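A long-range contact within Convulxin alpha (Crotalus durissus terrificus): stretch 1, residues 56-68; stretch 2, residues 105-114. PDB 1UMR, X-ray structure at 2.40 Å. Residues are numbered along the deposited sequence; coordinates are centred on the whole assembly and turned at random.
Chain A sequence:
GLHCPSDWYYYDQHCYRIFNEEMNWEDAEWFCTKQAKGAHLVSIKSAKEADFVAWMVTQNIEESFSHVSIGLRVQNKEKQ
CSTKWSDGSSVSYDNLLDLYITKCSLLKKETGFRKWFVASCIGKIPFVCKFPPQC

Stretch 1, residues 56-68: MVTQNIEESFSHV
Stretch 2 (105-114) SLLKKETGFR

How do the two backbones run together? Stretch 1 leaves a helix that includes Met56 to Thr58, makes a type I turn from Glu62 to Phe65, and enters a strand at His67. That strand lies antiparallel to strand 105-108, pairing His67 with Lys108 (CA to CA 4.7 Å) and Val68 with Leu107 (CA to CA 5.1 Å). Val68 N donates to Leu107 O at 2.8 Å, and Leu107 N returns the bond to Val68 O at 2.7 Å. Lys109 N, at the start of a 3-10 segment, donates to Ser66 O at 2.7 Å and 169°, nearly straight, so the pairing extends just past the strands.

What fills the hollow between helix and strand? It is the ring of Phe113, whose backbone takes phi/psi 44/47 and whose chi1 is m (chi2 98°). This residue has the largest area covered by the other stretch. Val57, chi1 t, sets CG1 3.3 Å from the Phe113 ring centroid, 5° off the normal, a CH-pi contact squarely over one face. Thr58, chi1 m, brings OG1 to 3.4 Å from Phe113 CD1 at the ring edge. Ile61 (t, t) adds CG2 at 4.0 Å from Phe113 CZ, and Val68 (t) adds CG2 at 4.1 Å from Phe113 CE2, both on the side of the ring plane that Val57 covers.

What meets on the His67 and Lys108 face of the sheet? His67, chi1 m, lays its ring beside the lysine's aliphatic stem, NE2 lying 3.9 Å from Lys108 CG. Glu110 (p, m) curls its end nearer, placing OE1 at the imidazole edge, 3.9 Å from His67 NE2.

How closely do the chains approach just past the strand pairing? Ser66, chi1 p, and Lys109, chi1 t, are in contact, Ser66 CB lying 3.6 Å from Lys109 CB. Together the stretches bury 581 Å².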

ATOM      1  N   MET A  56      -9.091  46.357  24.193  1.00 50.72           N
ATOM      2  CA  MET A  56     -10.220  47.209  24.546  1.00 50.53           C
ATOM      3  C   MET A  56     -10.568  47.004  26.027  1.00 52.73           C
ATOM      4  O   MET A  56     -10.901  47.958  26.746  1.00 51.78           O
ATOM      5  CB  MET A  56     -11.439  46.960  23.660  1.00 45.90           C
ATOM      6  CG  MET A  56     -12.452  47.963  23.864  1.00 43.77           C
ATOM      7  SD  MET A  56     -14.113  47.494  23.260  1.00 48.06           S
ATOM      8  CE  MET A  56     -14.593  46.144  24.378  1.00 42.09           C
ATOM      9  N   VAL A  57     -10.499  45.767  26.507  1.00 48.19           N
ATOM     10  CA  VAL A  57     -10.966  45.567  27.865  1.00 44.34           C
ATOM     11  C   VAL A  57      -9.928  46.166  28.846  1.00 54.66           C
ATOM     12  O   VAL A  57     -10.284  46.832  29.851  1.00 52.39           O
ATOM     13  CB  VAL A  57     -11.109  44.089  28.151  1.00 46.74           C
ATOM     14  CG1 VAL A  57     -11.277  43.808  29.786  1.00 41.38           C
ATOM     15  CG2 VAL A  57     -12.251  43.429  27.230  1.00 34.47           C
ATOM     16  N   THR A  58      -8.638  45.927  28.555  1.00 54.28           N
ATOM     17  CA  THR A  58      -7.576  46.578  29.310  1.00 53.86           C
ATOM     18  C   THR A  58      -7.805  48.089  29.499  1.00 55.66           C
ATOM     19  O   THR A  58      -7.613  48.632  30.603  1.00 55.55           O
ATOM     20  CB  THR A  58      -6.254  46.246  28.695  1.00 49.23           C
ATOM     21  OG1 THR A  58      -5.917  44.924  29.131  1.00 62.51           O
ATOM     22  CG2 THR A  58      -5.102  47.026  29.344  1.00 62.88           C
ATOM     23  N   GLN A  59      -8.268  48.756  28.450  1.00 53.73           N
ATOM     24  CA  GLN A  59      -8.416  50.203  28.512  1.00 55.13           C
ATOM     25  C   GLN A  59      -9.704  50.619  29.098  1.00 51.31           C
ATOM     26  O   GLN A  59      -9.838  51.788  29.291  1.00 52.88           O
ATOM     27  CB  GLN A  59      -8.348  50.949  27.132  1.00 60.36           C
ATOM     28  CG  GLN A  59      -7.206  50.568  26.213  1.00 65.84           C
ATOM     29  CD  GLN A  59      -5.886  50.877  26.831  1.00 69.27           C
ATOM     30  OE1 GLN A  59      -5.722  52.003  27.254  1.00 64.93           O
ATOM     31  NE2 GLN A  59      -4.945  49.873  26.923  1.00 63.79           N
ATOM     32  N   ASN A  60     -10.715  49.759  29.287  1.00 51.66           N
ATOM     33  CA  ASN A  60     -11.964  50.337  29.797  1.00 45.45           C
ATOM     34  C   ASN A  60     -12.444  49.652  31.009  1.00 50.58           C
ATOM     35  O   ASN A  60     -13.449  50.062  31.625  1.00 41.29           O
ATOM     36  CB  ASN A  60     -13.059  50.446  28.736  1.00 55.41           C
ATOM     37  CG  ASN A  60     -12.597  51.330  27.501  1.00 53.94           C
ATOM     38  OD1 ASN A  60     -13.092  52.427  27.324  1.00 56.84           O
ATOM     39  ND2 ASN A  60     -11.621  50.847  26.713  1.00 41.06           N
ATOM     40  N   ILE A  61     -11.768  48.580  31.417  1.00 43.15           N
ATOM     41  CA  ILE A  61     -12.392  48.007  32.640  1.00 50.02           C
ATOM     42  C   ILE A  61     -12.171  48.885  33.952  1.00 48.06           C
ATOM     43  O   ILE A  61     -11.123  49.444  34.143  1.00 45.59           O
ATOM     44  CB  ILE A  61     -11.945  46.580  32.767  1.00 45.71           C
ATOM     45  CG1 ILE A  61     -12.846  45.850  33.727  1.00 54.38           C
ATOM     46  CG2 ILE A  61     -10.338  46.423  33.039  1.00 30.84           C
ATOM     47  CD1 ILE A  61     -12.323  44.440  33.877  1.00 51.70           C
ATOM     48  N   GLU A  62     -13.167  49.046  34.796  1.00 48.69           N
ATOM     49  CA  GLU A  62     -12.947  49.618  36.080  1.00 55.49           C
ATOM     50  C   GLU A  62     -11.907  48.862  36.864  1.00 60.60           C
ATOM     51  O   GLU A  62     -11.940  47.611  36.892  1.00 58.11           O
ATOM     52  CB  GLU A  62     -14.234  49.687  36.873  1.00 66.75           C
ATOM     53  CG  GLU A  62     -14.841  51.090  36.729  1.00 72.93           C
ATOM     54  CD  GLU A  62     -16.373  51.045  36.791  1.00 81.36           C
ATOM     55  OE1 GLU A  62     -17.048  51.904  36.119  1.00 81.28           O
ATOM     56  OE2 GLU A  62     -16.893  50.151  37.528  1.00 75.84           O
ATOM     57  N   GLU A  63     -10.969  49.625  37.476  1.00 50.42           N
ATOM     58  CA  GLU A  63      -9.841  49.057  38.203  1.00 48.41           C
ATOM     59  C   GLU A  63     -10.157  47.887  39.233  1.00 55.61           C
ATOM     60  O   GLU A  63      -9.287  47.061  39.505  1.00 54.10           O
ATOM     61  CB  GLU A  63      -9.110  50.207  38.965  1.00 50.86           C
ATOM     62  CG  GLU A  63      -7.743  50.664  38.414  1.00 40.02           C
ATOM     63  CD  GLU A  63      -7.496  52.081  39.058  1.00  2.26           C
ATOM     64  OE1 GLU A  63      -7.958  52.517  40.128  1.00  2.26           O
ATOM     65  OE2 GLU A  63      -7.523  53.211  38.121  1.00  2.26           O
ATOM     66  N   SER A  64     -11.361  47.821  39.814  1.00 57.29           N
ATOM     67  CA  SER A  64     -11.659  46.792  40.816  1.00 61.05           C
ATOM     68  C   SER A  64     -12.398  45.538  40.327  1.00 65.50           C
ATOM     69  O   SER A  64     -12.875  44.721  41.150  1.00 58.53           O
ATOM     70  CB  SER A  64     -12.518  47.394  41.900  1.00 64.54           C
ATOM     71  OG  SER A  64     -13.841  47.462  41.428  1.00 64.87           O
ATOM     72  N   PHE A  65     -12.582  45.452  39.003  1.00 62.70           N
ATOM     73  CA  PHE A  65     -13.107  44.265  38.364  1.00 56.42           C
ATOM     74  C   PHE A  65     -11.896  43.645  37.686  1.00 48.87           C
ATOM     75  O   PHE A  65     -10.923  44.348  37.307  1.00 45.54           O
ATOM     76  CB  PHE A  65     -14.237  44.582  37.336  1.00 59.96           C
ATOM     77  CG  PHE A  65     -15.515  45.251  37.944  1.00 55.66           C
ATOM     78  CD1 PHE A  65     -16.127  46.363  37.289  1.00 49.98           C
ATOM     79  CD2 PHE A  65     -16.103  44.765  39.118  1.00 44.22           C
ATOM     80  CE1 PHE A  65     -17.307  46.991  37.813  1.00 52.09           C
ATOM     81  CE2 PHE A  65     -17.266  45.402  39.680  1.00 52.75           C
ATOM     82  CZ  PHE A  65     -17.892  46.515  39.012  1.00 50.56           C
ATOM     83  N   SER A  66     -11.922  42.323  37.560  1.00 47.48           N
ATOM     84  CA  SER A  66     -10.855  41.649  36.835  1.00 46.97           C
ATOM     85  C   SER A  66     -11.310  40.359  36.079  1.00 46.93           C
ATOM     86  O   SER A  66     -10.504  39.597  35.539  1.00 46.43           O
ATOM     87  CB  SER A  66      -9.738  41.334  37.827  1.00 57.06           C
ATOM     88  OG  SER A  66     -10.290  40.496  38.816  1.00 53.46           O
ATOM     89  N   HIS A  67     -12.608  40.142  35.979  1.00 43.94           N
ATOM     90  CA  HIS A  67     -13.104  39.031  35.182  1.00 47.33           C
ATOM     91  C   HIS A  67     -14.162  39.587  34.174  1.00 49.92           C
ATOM     92  O   HIS A  67     -14.970  40.476  34.528  1.00 45.87           O
ATOM     93  CB  HIS A  67     -13.762  38.039  36.165  1.00 57.56           C
ATOM     94  CG  HIS A  67     -12.783  37.266  36.978  1.00 62.23           C
ATOM     95  ND1 HIS A  67     -13.150  36.216  37.771  1.00 66.37           N
ATOM     96  CD2 HIS A  67     -11.439  37.384  37.097  1.00 68.43           C
ATOM     97  CE1 HIS A  67     -12.071  35.686  38.318  1.00 74.52           C
ATOM     98  NE2 HIS A  67     -11.017  36.389  37.934  1.00 73.07           N
ATOM     99  N   VAL A  68     -14.177  39.095  32.933  1.00 49.77           N
ATOM    100  CA  VAL A  68     -15.202  39.575  31.958  1.00 47.91           C
ATOM    101  C   VAL A  68     -15.869  38.400  31.270  1.00 38.87           C
ATOM    102  O   VAL A  68     -15.198  37.499  30.721  1.00 35.82           O
ATOM    103  CB  VAL A  68     -14.618  40.574  30.913  1.00 49.03           C
ATOM    104  CG1 VAL A  68     -15.732  41.310  30.164  1.00 49.90           C
ATOM    105  CG2 VAL A  68     -13.852  41.646  31.621  1.00 44.09           C
ATOM    106  N   SER A 105     -18.120  31.036  30.499  1.00 39.32           N
ATOM    107  CA  SER A 105     -16.700  31.365  30.256  1.00 45.20           C
ATOM    108  C   SER A 105     -16.373  32.830  30.388  1.00 42.60           C
ATOM    109  O   SER A 105     -17.252  33.691  30.431  1.00 39.88           O
ATOM    110  CB  SER A 105     -16.235  30.873  28.922  1.00 44.07           C
ATOM    111  OG  SER A 105     -17.057  31.550  28.018  1.00 43.43           O
ATOM    112  N   LEU A 106     -15.076  33.097  30.549  1.00 46.11           N
ATOM    113  CA  LEU A 106     -14.655  34.393  30.981  1.00 39.95           C
ATOM    114  C   LEU A 106     -13.212  34.745  30.574  1.00 40.36           C
ATOM    115  O   LEU A 106     -12.455  33.870  30.106  1.00 37.34           O
ATOM    116  CB  LEU A 106     -14.918  34.499  32.484  1.00 47.87           C
ATOM    117  CG  LEU A 106     -13.988  34.288  33.685  1.00 47.35           C
ATOM    118  CD1 LEU A 106     -14.823  33.839  34.827  1.00 41.22           C
ATOM    119  CD2 LEU A 106     -12.866  33.380  33.489  1.00 55.95           C
ATOM    120  N   LEU A 107     -12.875  36.049  30.618  1.00 38.87           N
ATOM    121  CA  LEU A 107     -11.461  36.462  30.494  1.00 39.57           C
ATOM    122  C   LEU A 107     -11.002  37.004  31.878  1.00 38.97           C
ATOM    123  O   LEU A 107     -11.805  37.587  32.622  1.00 40.09           O
ATOM    124  CB  LEU A 107     -11.396  37.616  29.499  1.00 45.31           C
ATOM    125  CG  LEU A 107     -11.203  37.493  27.947  1.00 48.58           C
ATOM    126  CD1 LEU A 107     -11.124  36.123  27.343  1.00 35.69           C
ATOM    127  CD2 LEU A 107     -12.136  38.447  27.156  1.00 35.24           C
ATOM    128  N   LYS A 108      -9.722  36.879  32.187  1.00 37.66           N
ATOM    129  CA  LYS A 108      -9.110  37.322  33.444  1.00 46.36           C
ATOM    130  C   LYS A 108      -8.142  38.472  33.256  1.00 43.40           C
ATOM    131  O   LYS A 108      -7.253  38.358  32.433  1.00 43.55           O
ATOM    132  CB  LYS A 108      -8.208  36.149  33.946  1.00 51.17           C
ATOM    133  CG  LYS A 108      -8.850  35.302  34.932  1.00 54.99           C
ATOM    134  CD  LYS A 108      -8.226  33.975  34.990  1.00 55.21           C
ATOM    135  CE  LYS A 108      -9.118  33.096  35.890  1.00 55.56           C
ATOM    136  NZ  LYS A 108      -8.310  32.194  36.807  1.00 67.06           N
ATOM    137  N   LYS A 109      -8.210  39.505  34.088  1.00 52.20           N
ATOM    138  CA  LYS A 109      -7.122  40.525  34.094  1.00 54.42           C
ATOM    139  C   LYS A 109      -5.758  39.877  34.290  1.00 53.75           C
ATOM    140  O   LYS A 109      -4.764  40.291  33.693  1.00 58.10           O
ATOM    141  CB  LYS A 109      -7.283  41.565  35.204  1.00 58.05           C
ATOM    142  CG  LYS A 109      -6.314  42.823  34.991  1.00 67.86           C
ATOM    143  CD  LYS A 109      -6.569  44.079  36.006  1.00 67.56           C
ATOM    144  CE  LYS A 109      -6.463  43.760  37.542  1.00 70.24           C
ATOM    145  NZ  LYS A 109      -5.723  44.782  38.413  1.00 70.82           N
ATOM    146  N   GLU A 110      -5.664  38.865  35.128  1.00 51.15           N
ATOM    147  CA  GLU A 110      -4.302  38.436  35.484  1.00 56.52           C
ATOM    148  C   GLU A 110      -3.605  37.703  34.333  1.00 51.01           C
ATOM    149  O   GLU A 110      -2.470  37.312  34.410  1.00 53.09           O
ATOM    150  CB  GLU A 110      -4.264  37.746  36.851  1.00 51.16           C
ATOM    151  CG  GLU A 110      -5.481  36.920  37.131  1.00 58.78           C
ATOM    152  CD  GLU A 110      -6.589  37.711  37.744  1.00 56.22           C
ATOM    153  OE1 GLU A 110      -7.609  37.967  37.056  1.00 59.56           O
ATOM    154  OE2 GLU A 110      -6.467  38.011  38.936  1.00 53.36           O
ATOM    155  N   THR A 111      -4.215  37.717  33.169  1.00 48.76           N
ATOM    156  CA  THR A 111      -3.527  37.100  32.067  1.00 48.49           C
ATOM    157  C   THR A 111      -3.622  37.933  30.755  1.00 54.82           C
ATOM    158  O   THR A 111      -3.439  37.452  29.607  1.00 49.34           O
ATOM    159  CB  THR A 111      -4.114  35.722  32.075  1.00 51.34           C
ATOM    160  OG1 THR A 111      -3.100  34.806  31.764  1.00 58.68           O
ATOM    161  CG2 THR A 111      -5.238  35.549  31.112  1.00 43.25           C
ATOM    162  N   GLY A 112      -3.887  39.231  30.962  1.00 52.67           N
ATOM    163  CA  GLY A 112      -3.896  40.173  29.859  1.00 54.78           C
ATOM    164  C   GLY A 112      -5.166  40.083  29.035  1.00 58.43           C
ATOM    165  O   GLY A 112      -5.129  40.451  27.870  1.00 64.20           O
ATOM    166  N   PHE A 113      -6.267  39.608  29.647  1.00 55.42           N
ATOM    167  CA  PHE A 113      -7.476  39.140  28.966  1.00 45.59           C
ATOM    168  C   PHE A 113      -7.246  38.241  27.729  1.00 47.26           C
ATOM    169  O   PHE A 113      -7.901  38.368  26.708  1.00 38.34           O
ATOM    170  CB  PHE A 113      -8.380  40.334  28.670  1.00 50.59           C
ATOM    171  CG  PHE A 113      -8.634  41.186  29.883  1.00 47.47           C
ATOM    172  CD1 PHE A 113      -7.890  42.349  30.101  1.00 46.84           C
ATOM    173  CD2 PHE A 113      -9.521  40.748  30.882  1.00 47.87           C
ATOM    174  CE1 PHE A 113      -8.063  43.132  31.248  1.00 42.63           C
ATOM    175  CE2 PHE A 113      -9.759  41.535  32.067  1.00 50.94           C
ATOM    176  CZ  PHE A 113      -9.006  42.753  32.248  1.00 43.51           C
ATOM    177  N   ARG A 114      -6.377  37.253  27.857  1.00 56.35           N
ATOM    178  CA  ARG A 114      -6.086  36.439  26.695  1.00 56.00           C
ATOM    179  C   ARG A 114      -6.378  34.921  26.699  1.00 63.73           C
ATOM    180  O   ARG A 114      -6.571  34.290  25.628  1.00 72.23           O
ATOM    181  CB  ARG A 114      -4.692  36.782  26.103  1.00 55.84           C
ATOM    182  CG  ARG A 114      -4.860  38.025  25.323  1.00 50.76           C
ATOM    183  CD  ARG A 114      -5.801  37.738  24.126  1.00 50.73           C
ATOM    184  NE  ARG A 114      -4.960  38.075  23.062  1.00 56.21           N
ATOM    185  CZ  ARG A 114      -4.506  37.360  22.078  1.00 46.51           C
ATOM    186  NH1 ARG A 114      -4.911  36.161  21.693  1.00 46.81           N
ATOM    187  NH2 ARG A 114      -3.701  38.039  21.348  1.00 49.52           N
TER